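PDB 1HJS: beta-1,4-galactanase from Thielavia heterothallica, which hydrolyses the beta-1,4-galactosidic linkages of type I arabinogalactans, as a family 53 glycoside hydrolase of clan GH-A. Local coordinates for residues D54-N58 / L59-I63; W9-V12 / V13-R17; T147-W150 / A151-A154; G186-N189 / W190-N194. All coordinates share one frame; numbering follows the deposited sequence.

Contact 1: D54-N58 / L59-I63; sequences DGNYN and LDYNI
The ring of Y61 takes the edge of Y57 against its face, a T-shaped stack. The ring centroids lie 5.3 Å apart and the planes meet at 73°. The nearest ring carbons are Y57 CD1 and Y61 CE1, 3.8 Å apart. Both side chains run side by side and point the same way. Y57 N also sits 3.4 Å above the Y61 ring plane, offset toward the rim. Y61 is placed there by CG lying opposite its own backbone N (chi1 176°), which swings the ring back along the turn. The hydroxyl of Y61 goes on to S10 O and V14 N, and that of Y57 to R47. With an alanine here, the edge of Y57 would probably lose the face it rests on, and S10 O its hydroxyl partner. N62 returns to the turn with two bonds on one oxygen. Its backbone N meets N58 O at 3.0 Å, nearly in line with the carbonyl. Its ND2 meets N58 O at 3.1 Å from above the carbonyl plane. N62 OD1 accepts from Q46, and ND2 also reaches R47 O. Ahead of the helix, D54 OD1 accepts from N56 N in an Asx turn. A type II beta turn from G55 to N58 overlaps it, with N58 at the N-cap. This is the turn leading into helix 59-71, after strand 43-48 of the TIM barrel.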
loop_
_atom_site.group_PDB
_atom_site.type_symbol
_atom_site.label_atom_id
_atom_site.label_comp_id
_atom_site.label_asym_id
_atom_site.label_seq_id
_atom_site.Cartn_x
_atom_site.Cartn_y
_atom_site.Cartn_z
ATOM N N ASP A 54 16.060 13.584 -4.529
ATOM C CA ASP A 54 15.728 14.570 -3.503
ATOM C C ASP A 54 15.545 13.978 -2.109
ATOM O O ASP A 54 15.178 14.689 -1.172
ATOM C CB ASP A 54 14.474 15.359 -3.890
ATOM C CG ASP A 54 13.254 14.477 -4.060
ATOM O OD1 ASP A 54 13.158 13.443 -3.361
ATOM O OD2 ASP A 54 12.380 14.826 -4.881
ATOM N N GLY A 55 15.789 12.679 -1.976
ATOM C CA GLY A 55 15.672 12.028 -0.681
ATOM C C GLY A 55 14.285 11.674 -0.170
ATOM O O GLY A 55 14.163 10.882 0.766
ATOM N N ASN A 56 13.241 12.255 -0.750
ATOM C CA ASN A 56 11.890 11.947 -0.297
ATOM C C ASN A 56 11.593 10.466 -0.447
ATOM O O ASN A 56 11.828 9.886 -1.501
ATOM C CB ASN A 56 10.858 12.758 -1.082
ATOM C CG ASN A 56 10.957 14.250 -0.804
ATOM O OD1 ASN A 56 10.863 14.693 0.346
ATOM N ND2 ASN A 56 11.160 15.031 -1.856
ATOM N N TYR A 57 11.077 9.871 0.622
ATOM C CA TYR A 57 10.719 8.458 0.659
ATOM C C TYR A 57 11.907 7.495 0.715
ATOM O O TYR A 57 11.731 6.290 0.533
ATOM C CB TYR A 57 9.821 8.107 -0.534
ATOM C CG TYR A 57 8.740 9.130 -0.785
ATOM C CD1 TYR A 57 7.929 9.587 0.256
ATOM C CD2 TYR A 57 8.553 9.679 -2.053
ATOM C CE1 TYR A 57 6.962 10.576 0.042
ATOM C CE2 TYR A 57 7.588 10.665 -2.280
ATOM C CZ TYR A 57 6.801 11.108 -1.232
ATOM O OH TYR A 57 5.869 12.097 -1.463
ATOM N N ASN A 58 13.116 8.002 0.959
ATOM C CA ASN A 58 14.251 7.091 1.060
ATOM C C ASN A 58 14.195 6.488 2.458
ATOM O O ASN A 58 13.321 6.853 3.241
ATOM C CB ASN A 58 15.593 7.802 0.763
ATOM C CG ASN A 58 16.008 8.827 1.819
ATOM O OD1 ASN A 58 16.988 9.560 1.618
ATOM N ND2 ASN A 58 15.298 8.883 2.927
ATOM N N LEU A 59 15.104 5.573 2.786
ATOM C CA LEU A 59 15.052 4.928 4.095
ATOM C C LEU A 59 15.126 5.875 5.295
ATOM O O LEU A 59 14.402 5.687 6.275
ATOM C CB LEU A 59 16.139 3.851 4.204
ATOM C CG LEU A 59 15.954 2.851 5.353
ATOM C CD1 LEU A 59 14.578 2.189 5.261
ATOM C CD2 LEU A 59 17.049 1.800 5.293
ATOM N N ASP A 60 15.991 6.884 5.231
ATOM C CA ASP A 60 16.103 7.830 6.341
ATOM C C ASP A 60 14.785 8.558 6.562
ATOM O O ASP A 60 14.351 8.754 7.693
ATOM C CB ASP A 60 17.202 8.861 6.079
ATOM C CG ASP A 60 18.594 8.281 6.224
ATOM O OD1 ASP A 60 18.755 7.308 6.991
ATOM O OD2 ASP A 60 19.523 8.810 5.583
ATOM N N TYR A 61 14.164 8.970 5.462
ATOM C CA TYR A 61 12.887 9.672 5.505
ATOM C C TYR A 61 11.859 8.787 6.197
ATOM O O TYR A 61 11.107 9.237 7.059
ATOM C CB TYR A 61 12.443 9.993 4.072
ATOM C CG TYR A 61 11.084 10.648 3.944
ATOM C CD1 TYR A 61 9.910 9.899 4.021
ATOM C CD2 TYR A 61 10.976 12.022 3.720
ATOM C CE1 TYR A 61 8.655 10.506 3.872
ATOM C CE2 TYR A 61 9.734 12.635 3.572
ATOM C CZ TYR A 61 8.579 11.877 3.649
ATOM O OH TYR A 61 7.354 12.498 3.517
ATOM N N ASN A 62 11.847 7.513 5.824
ATOM C CA ASN A 62 10.913 6.553 6.393
ATOM C C ASN A 62 11.173 6.206 7.853
ATOM O O ASN A 62 10.237 5.982 8.618
ATOM C CB ASN A 62 10.907 5.290 5.541
ATOM C CG ASN A 62 9.959 5.402 4.373
ATOM O OD1 ASN A 62 8.745 5.307 4.543
ATOM N ND2 ASN A 62 10.504 5.631 3.181
ATOM N N ILE A 63 12.440 6.152 8.246
ATOM C CA ILE A 63 12.750 5.850 9.636
ATOM C C ILE A 63 12.289 7.019 10.499
ATOM O O ILE A 63 11.748 6.828 11.587
ATOM C CB ILE A 63 14.269 5.594 9.830
ATOM C CG1 ILE A 63 14.624 4.224 9.240
ATOM C CG2 ILE A 63 14.636 5.654 11.317
ATOM C CD1 ILE A 63 16.104 3.916 9.212
#

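Contact 2: W9-V12 / V13-R17; sequences WSSV and VVEER
V12 and E16 lie side by side one helical turn apart and point the same way. Methyl CG2 of V12 is 3.5 Å from E16 OE2. E16 CG also passes close over the backbone, 3.0 Å from V12 O. The E16 chain is extended beyond CG (chi2 177°), which carries its carboxylate alongside the valine methyl to a salt bridge with R68. V12 turns its two methyls to different partners. CG1 stands between the backbone N and the carbonyl carbon (chi1 60°) and reaches the face of the W9 indole, 3.9 Å above its plane and toward the rim. CG2 takes the other branch and meets the glutamate. E15 behaves differently. Its CB starts toward the loop, and CG comes within 4.1 Å of S11 OG. The chain then bends and leads the carboxylate away to H302. S11 OG is itself bonded to E297. Behind these side chains the backbone closes its first helical bonds. E15 N donates to S11 O at 2.9 Å. E16 N donates to V12 O, also at 2.9 Å. The type I beta turn from W9 to V12 feeds this start of helix 12-17. Across the contact, methyl and methylene groups meet mostly oxygens; the one apolar side-chain pair is V12 with V13. E16 pairs its charge with R68, and E15 hydrogen-bonds H302. Both carboxylates thus find partners outside the segments, consistent with a local contact made by side-chain stems and backbone.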
loop_
_atom_site.group_PDB
_atom_site.type_symbol
_atom_site.label_atom_id
_atom_site.label_comp_id
_atom_site.label_asym_id
_atom_site.label_seq_id
_atom_site.Cartn_x
_atom_site.Cartn_y
_atom_site.Cartn_z
ATOM N N TRP A 9 0.499 7.391 4.732
ATOM C CA TRP A 9 0.746 8.798 5.034
ATOM C C TRP A 9 2.138 9.254 4.601
ATOM O O TRP A 9 2.661 10.248 5.107
ATOM C CB TRP A 9 0.557 9.031 6.538
ATOM C CG TRP A 9 1.717 8.570 7.393
ATOM C CD1 TRP A 9 2.496 7.460 7.202
ATOM C CD2 TRP A 9 2.215 9.210 8.575
ATOM N NE1 TRP A 9 3.450 7.375 8.191
ATOM C CE2 TRP A 9 3.299 8.434 9.047
ATOM C CE3 TRP A 9 1.849 10.366 9.284
ATOM C CZ2 TRP A 9 4.024 8.778 10.198
ATOM C CZ3 TRP A 9 2.572 10.708 10.431
ATOM C CH2 TRP A 9 3.646 9.914 10.871
ATOM N N SER A 10 2.717 8.537 3.644
ATOM C CA SER A 10 4.065 8.822 3.149
ATOM C C SER A 10 4.435 10.285 2.933
ATOM O O SER A 10 5.529 10.709 3.303
ATOM C CB SER A 10 4.314 8.054 1.846
ATOM O OG SER A 10 4.071 6.667 2.011
ATOM N N SER A 11 3.529 11.052 2.338
ATOM C CA SER A 11 3.782 12.463 2.044
ATOM C C SER A 11 3.788 13.408 3.245
ATOM O O SER A 11 4.013 14.606 3.074
ATOM C CB SER A 11 2.727 12.974 1.070
ATOM O OG SER A 11 1.470 13.039 1.724
ATOM N N VAL A 12 3.537 12.889 4.444
ATOM C CA VAL A 12 3.479 13.746 5.629
ATOM C C VAL A 12 4.588 14.797 5.762
ATOM O O VAL A 12 4.291 15.986 5.877
ATOM C CB VAL A 12 3.401 12.909 6.934
ATOM C CG1 VAL A 12 4.622 12.010 7.074
ATOM C CG2 VAL A 12 3.270 13.850 8.143
ATOM N N VAL A 13 5.851 14.381 5.744
ATOM C CA VAL A 13 6.949 15.336 5.879
ATOM C C VAL A 13 7.060 16.256 4.663
ATOM O O VAL A 13 7.409 17.429 4.789
ATOM C CB VAL A 13 8.299 14.609 6.126
ATOM C CG1 VAL A 13 9.469 15.563 5.901
ATOM C CG2 VAL A 13 8.333 14.087 7.559
ATOM N N VAL A 14 6.761 15.727 3.482
ATOM C CA VAL A 14 6.816 16.545 2.278
ATOM C C VAL A 14 5.826 17.699 2.436
ATOM O O VAL A 14 6.135 18.848 2.116
ATOM C CB VAL A 14 6.449 15.720 1.017
ATOM C CG1 VAL A 14 6.270 16.645 -0.185
ATOM C CG2 VAL A 14 7.549 14.709 0.723
ATOM N N GLU A 15 4.637 17.386 2.945
ATOM C CA GLU A 15 3.603 18.397 3.145
ATOM C C GLU A 15 3.918 19.363 4.283
ATOM O O GLU A 15 3.675 20.561 4.163
ATOM C CB GLU A 15 2.251 17.725 3.392
ATOM C CG GLU A 15 1.629 17.131 2.137
ATOM C CD GLU A 15 1.157 18.193 1.152
ATOM O OE1 GLU A 15 1.956 19.082 0.789
ATOM O OE2 GLU A 15 -0.021 18.134 0.737
ATOM N N GLU A 16 4.452 18.850 5.385
ATOM C CA GLU A 16 4.794 19.719 6.503
ATOM C C GLU A 16 5.862 20.709 6.047
ATOM O O GLU A 16 5.820 21.886 6.402
ATOM C CB GLU A 16 5.300 18.890 7.689
ATOM C CG GLU A 16 4.254 17.920 8.221
ATOM C CD GLU A 16 4.770 17.036 9.339
ATOM O OE1 GLU A 16 5.990 16.780 9.391
ATOM O OE2 GLU A 16 3.944 16.578 10.155
ATOM N N ARG A 17 6.810 20.235 5.243
ATOM C CA ARG A 17 7.874 21.102 4.741
ATOM C C ARG A 17 7.319 22.115 3.751
ATOM O O ARG A 17 7.932 23.151 3.501
ATOM C CB ARG A 17 8.966 20.279 4.059
ATOM C CG ARG A 17 9.831 19.486 5.018
ATOM C CD ARG A 17 10.811 18.619 4.259
ATOM N NE ARG A 17 11.658 17.850 5.160
ATOM C CZ ARG A 17 12.422 16.832 4.778
ATOM N NH1 ARG A 17 12.444 16.452 3.508
ATOM N NH2 ARG A 17 13.161 16.192 5.674
#

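Contact 3: T147-W150 / A151-A154; sequences TENW and ANIA
The N-terminus of helix 150-165 is the setting here, with N149 at the N-cap position. N149 is also the centre of an inverse gamma turn, and its side chain makes no capping bond. The first helical bonds are made by the backbone. I153 N donates to N149 O at 3.0 Å, and A154 N donates to W150 O at 2.9 Å with an almost straight N-H...O angle of 172°. I153 makes the apolar contacts with T147 and W150. Its CG1 lies opposite its own carbonyl carbon (chi1 -65°), which lays the chain back over the loop. CG1 then comes within 3.2 Å of N149 O. The terminal CD1 meets two side chains, T147 from the loop and W150 from the first turn of the helix. It is 3.6 Å from the methyl CG2 of T147, the two side chains crossing at a slant. It is 3.9 Å from W150 CE3, with isoleucine and indole running alongside each other. A glycine in its place would probably leave the T147 methyl and this part of the indole without their shared apolar neighbour. N149 and N152 also lie alongside, with their amide planes 42° apart. Their ends stay 4.0 Å apart, from N149 OD1 to N152 ND2. The ND2 of N152 bonds to T144 O instead. The loop comes in from strand 145-146, whose neighbour in a small antiparallel pair is strand 139-140. Helix 185-196 packs against the W150 and I153 side chains: W190 and W191 meet the W150 indole in edge-to-face stacks, and W191 also touches I153.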
loop_
_atom_site.group_PDB
_atom_site.type_symbol
_atom_site.label_atom_id
_atom_site.label_comp_id
_atom_site.label_asym_id
_atom_site.label_seq_id
_atom_site.Cartn_x
_atom_site.Cartn_y
_atom_site.Cartn_z
ATOM N N THR A 147 7.253 -9.363 -16.521
ATOM C CA THR A 147 6.441 -10.502 -16.935
ATOM C C THR A 147 6.620 -10.569 -18.456
ATOM O O THR A 147 6.711 -9.523 -19.102
ATOM C CB THR A 147 4.945 -10.301 -16.580
ATOM O OG1 THR A 147 4.519 -8.998 -16.993
ATOM C CG2 THR A 147 4.726 -10.443 -15.085
ATOM N N GLU A 148 6.633 -11.766 -19.044
ATOM C CA GLU A 148 6.440 -13.032 -18.339
ATOM C C GLU A 148 7.698 -13.812 -17.931
ATOM O O GLU A 148 7.757 -15.032 -18.097
ATOM C CB GLU A 148 5.534 -13.924 -19.191
ATOM C CG GLU A 148 4.224 -13.244 -19.581
ATOM C CD GLU A 148 3.681 -13.724 -20.916
ATOM O OE1 GLU A 148 3.349 -14.919 -21.032
ATOM O OE2 GLU A 148 3.588 -12.902 -21.852
ATOM N N ASN A 149 8.695 -13.108 -17.401
ATOM C CA ASN A 149 9.925 -13.738 -16.916
ATOM C C ASN A 149 9.580 -14.317 -15.534
ATOM O O ASN A 149 10.140 -13.891 -14.521
ATOM C CB ASN A 149 11.037 -12.686 -16.753
ATOM C CG ASN A 149 11.966 -12.604 -17.954
ATOM O OD1 ASN A 149 12.583 -11.559 -18.209
ATOM N ND2 ASN A 149 12.091 -13.704 -18.682
ATOM N N TRP A 150 8.658 -15.279 -15.497
ATOM C CA TRP A 150 8.216 -15.884 -14.240
ATOM C C TRP A 150 9.345 -16.461 -13.389
ATOM O O TRP A 150 9.358 -16.291 -12.172
ATOM C CB TRP A 150 7.182 -16.981 -14.514
ATOM C CG TRP A 150 5.972 -16.493 -15.257
ATOM C CD1 TRP A 150 5.519 -16.934 -16.469
ATOM C CD2 TRP A 150 5.054 -15.480 -14.830
ATOM N NE1 TRP A 150 4.374 -16.259 -16.823
ATOM C CE2 TRP A 150 4.066 -15.361 -15.834
ATOM C CE3 TRP A 150 4.966 -14.663 -13.692
ATOM C CZ2 TRP A 150 3.002 -14.458 -15.737
ATOM C CZ3 TRP A 150 3.908 -13.763 -13.595
ATOM C CH2 TRP A 150 2.940 -13.670 -14.614
ATOM N N ALA A 151 10.284 -17.154 -14.026
ATOM C CA ALA A 151 11.398 -17.740 -13.292
ATOM C C ALA A 151 12.160 -16.652 -12.535
ATOM O O ALA A 151 12.463 -16.800 -11.349
ATOM C CB ALA A 151 12.336 -18.476 -14.256
ATOM N N ASN A 152 12.457 -15.552 -13.219
ATOM C CA ASN A 152 13.188 -14.447 -12.608
ATOM C C ASN A 152 12.384 -13.776 -11.498
ATOM O O ASN A 152 12.922 -13.441 -10.446
ATOM C CB ASN A 152 13.573 -13.408 -13.671
ATOM C CG ASN A 152 14.747 -13.858 -14.533
ATOM O OD1 ASN A 152 15.269 -14.962 -14.368
ATOM N ND2 ASN A 152 15.170 -12.999 -15.448
ATOM N N ILE A 153 11.096 -13.572 -11.739
ATOM C CA ILE A 153 10.229 -12.943 -10.746
ATOM C C ILE A 153 10.186 -13.774 -9.464
ATOM O O ILE A 153 10.363 -13.247 -8.364
ATOM C CB ILE A 153 8.795 -12.783 -11.292
ATOM C CG1 ILE A 153 8.805 -11.816 -12.478
ATOM C CG2 ILE A 153 7.868 -12.275 -10.189
ATOM C CD1 ILE A 153 7.469 -11.698 -13.179
ATOM N N ALA A 154 9.957 -15.076 -9.608
ATOM C CA ALA A 154 9.902 -15.958 -8.447
ATOM C C ALA A 154 11.230 -15.921 -7.694
ATOM O O ALA A 154 11.257 -15.870 -6.466
ATOM C CB ALA A 154 9.584 -17.389 -8.885
#

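Contact 4: G186-N189 / W190-N194; sequences GTQN and WWYTN
W190 begins the second segment, with its backbone N donating to G186 O at 2.9 Å. Its ring turns an edge to the carbonyl of T187, CE3 lying 3.8 Å from T187 O. Beyond that the indole leads away toward helix 150-165. W191 N donates to T187 O. Its ring also leaves the segment, since CG is opposite the backbone N (chi1 -162°), and it packs on strand 174-179. Y192 N donates to Q188 O. The ring of Y192 runs beside the Q188 side chain, pointing the same way, with ring and amide planes 47° apart. CE2 of Y192 is 3.8 Å from Q188 OE1. The Q188 chain bends at chi2, bringing its amide to the phenol end. There one water joins them. It donates to Q188 OE1 and accepts from Y192 OH, each at 2.8 Å. T193 faces back toward the first segment. Its OG1 donates to N189 O at 2.7 Å, and its backbone N donates to the same oxygen at 3.0 Å. The two donors reach that carbonyl from opposite faces of its plane. N194 repeats the pattern inside its own segment, with ND2 donating to W190 O at 2.8 Å beside the backbone bond. Two carbonyls of helix 185-196 are thus gripped twice. T193 OG1 and N194 ND2 turn back onto the helix itself, while one water bridges Q188 OE1 and Y192 OH, which are too far apart to bond directly.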
loop_
_atom_site.group_PDB
_atom_site.type_symbol
_atom_site.label_atom_id
_atom_site.label_comp_id
_atom_site.label_asym_id
_atom_site.label_seq_id
_atom_site.Cartn_x
_atom_site.Cartn_y
_atom_site.Cartn_z
ATOM N N GLY A 186 -9.123 -12.848 -12.697
ATOM C CA GLY A 186 -8.354 -13.458 -13.770
ATOM C C GLY A 186 -6.875 -13.120 -13.706
ATOM O O GLY A 186 -6.016 -13.991 -13.857
ATOM N N THR A 187 -6.570 -11.850 -13.468
ATOM C CA THR A 187 -5.182 -11.418 -13.395
ATOM C C THR A 187 -4.495 -11.876 -12.110
ATOM O O THR A 187 -3.342 -12.314 -12.146
ATOM C CB THR A 187 -5.084 -9.886 -13.537
ATOM O OG1 THR A 187 -5.560 -9.510 -14.837
ATOM C CG2 THR A 187 -3.638 -9.421 -13.378
ATOM N N GLN A 188 -5.193 -11.782 -10.981
ATOM C CA GLN A 188 -4.615 -12.226 -9.713
ATOM C C GLN A 188 -4.230 -13.703 -9.857
ATOM O O GLN A 188 -3.121 -14.110 -9.512
ATOM C CB GLN A 188 -5.628 -12.093 -8.567
ATOM C CG GLN A 188 -6.109 -10.669 -8.253
ATOM C CD GLN A 188 -5.015 -9.771 -7.694
ATOM O OE1 GLN A 188 -4.215 -10.189 -6.856
ATOM N NE2 GLN A 188 -4.990 -8.523 -8.143
ATOM N N ASN A 189 -5.162 -14.496 -10.381
ATOM C CA ASN A 189 -4.944 -15.924 -10.557
ATOM C C ASN A 189 -3.812 -16.213 -11.534
ATOM O O ASN A 189 -2.955 -17.059 -11.275
ATOM C CB ASN A 189 -6.236 -16.589 -11.036
ATOM C CG ASN A 189 -6.121 -18.098 -11.096
ATOM O OD1 ASN A 189 -5.608 -18.731 -10.171
ATOM N ND2 ASN A 189 -6.607 -18.686 -12.181
ATOM N N TRP A 190 -3.812 -15.503 -12.655
ATOM C CA TRP A 190 -2.779 -15.664 -13.670
ATOM C C TRP A 190 -1.388 -15.410 -13.077
ATOM O O TRP A 190 -0.450 -16.182 -13.295
ATOM C CB TRP A 190 -3.055 -14.681 -14.812
ATOM C CG TRP A 190 -1.938 -14.489 -15.796
ATOM C CD1 TRP A 190 -1.558 -15.342 -16.795
ATOM C CD2 TRP A 190 -1.082 -13.343 -15.897
ATOM N NE1 TRP A 190 -0.518 -14.793 -17.515
ATOM C CE2 TRP A 190 -0.207 -13.568 -16.984
ATOM C CE3 TRP A 190 -0.969 -12.149 -15.171
ATOM C CZ2 TRP A 190 0.767 -12.640 -17.366
ATOM C CZ3 TRP A 190 0.003 -11.223 -15.550
ATOM C CH2 TRP A 190 0.860 -11.479 -16.641
ATOM N N TRP A 191 -1.267 -14.329 -12.313
ATOM C CA TRP A 191 0.009 -13.954 -11.718
ATOM C C TRP A 191 0.520 -14.955 -10.681
ATOM O O TRP A 191 1.613 -15.505 -10.830
ATOM C CB TRP A 191 -0.104 -12.568 -11.070
ATOM C CG TRP A 191 1.229 -11.919 -10.812
ATOM C CD1 TRP A 191 1.907 -11.076 -11.648
ATOM C CD2 TRP A 191 2.040 -12.061 -9.641
ATOM N NE1 TRP A 191 3.086 -10.681 -11.068
ATOM C CE2 TRP A 191 3.195 -11.271 -9.835
ATOM C CE3 TRP A 191 1.905 -12.780 -8.443
ATOM C CZ2 TRP A 191 4.212 -11.175 -8.875
ATOM C CZ3 TRP A 191 2.917 -12.686 -7.487
ATOM C CH2 TRP A 191 4.055 -11.888 -7.712
ATOM N N TYR A 192 -0.262 -15.185 -9.631
ATOM C CA TYR A 192 0.153 -16.112 -8.578
ATOM C C TYR A 192 0.397 -17.532 -9.084
ATOM O O TYR A 192 1.354 -18.185 -8.669
ATOM C CB TYR A 192 -0.875 -16.127 -7.443
ATOM C CG TYR A 192 -0.788 -14.906 -6.546
ATOM C CD1 TYR A 192 0.337 -14.685 -5.746
ATOM C CD2 TYR A 192 -1.812 -13.959 -6.519
ATOM C CE1 TYR A 192 0.441 -13.546 -4.941
ATOM C CE2 TYR A 192 -1.719 -12.817 -5.721
ATOM C CZ TYR A 192 -0.593 -12.616 -4.938
ATOM O OH TYR A 192 -0.498 -11.482 -4.157
ATOM N N THR A 193 -0.454 -18.006 -9.986
ATOM C CA THR A 193 -0.288 -19.355 -10.518
ATOM C C THR A 193 1.059 -19.512 -11.226
ATOM O O THR A 193 1.801 -20.464 -10.970
ATOM C CB THR A 193 -1.416 -19.710 -11.502
ATOM O OG1 THR A 193 -2.671 -19.715 -10.807
ATOM C CG2 THR A 193 -1.176 -21.089 -12.115
ATOM N N ASN A 194 1.384 -18.570 -12.104
ATOM C CA ASN A 194 2.637 -18.637 -12.846
ATOM C C ASN A 194 3.881 -18.394 -12.003
ATOM O O ASN A 194 4.938 -18.964 -12.262
ATOM C CB ASN A 194 2.593 -17.666 -14.022
ATOM C CG ASN A 194 1.753 -18.191 -15.167
ATOM O OD1 ASN A 194 2.052 -19.244 -15.727
ATOM N ND2 ASN A 194 0.696 -17.465 -15.519
HETATM O O HOH W 1 -2.583 -9.644 -4.642
#

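All four contacts lie in the connections and helices around one eight-stranded parallel barrel. Along the chain they come in the order contact 2, contact 1, contact 3, contact 4, each closing before the next opens. They form two pairs. Contact 2 follows barrel strand 4-8 and contact 1 follows strand 43-48; their centres are about 11 Å apart and they meet through the Y61 hydroxyl. Contacts 3 and 4, with centres about 12 Å apart, join helices 150-165 and 185-196 through W150, W190 and W191. Contacts 2 and 4 lie on opposite sides of the chain's centre, their own centres about 35 Å apart. Neighbouring barrel units are thus tied locally, side by side.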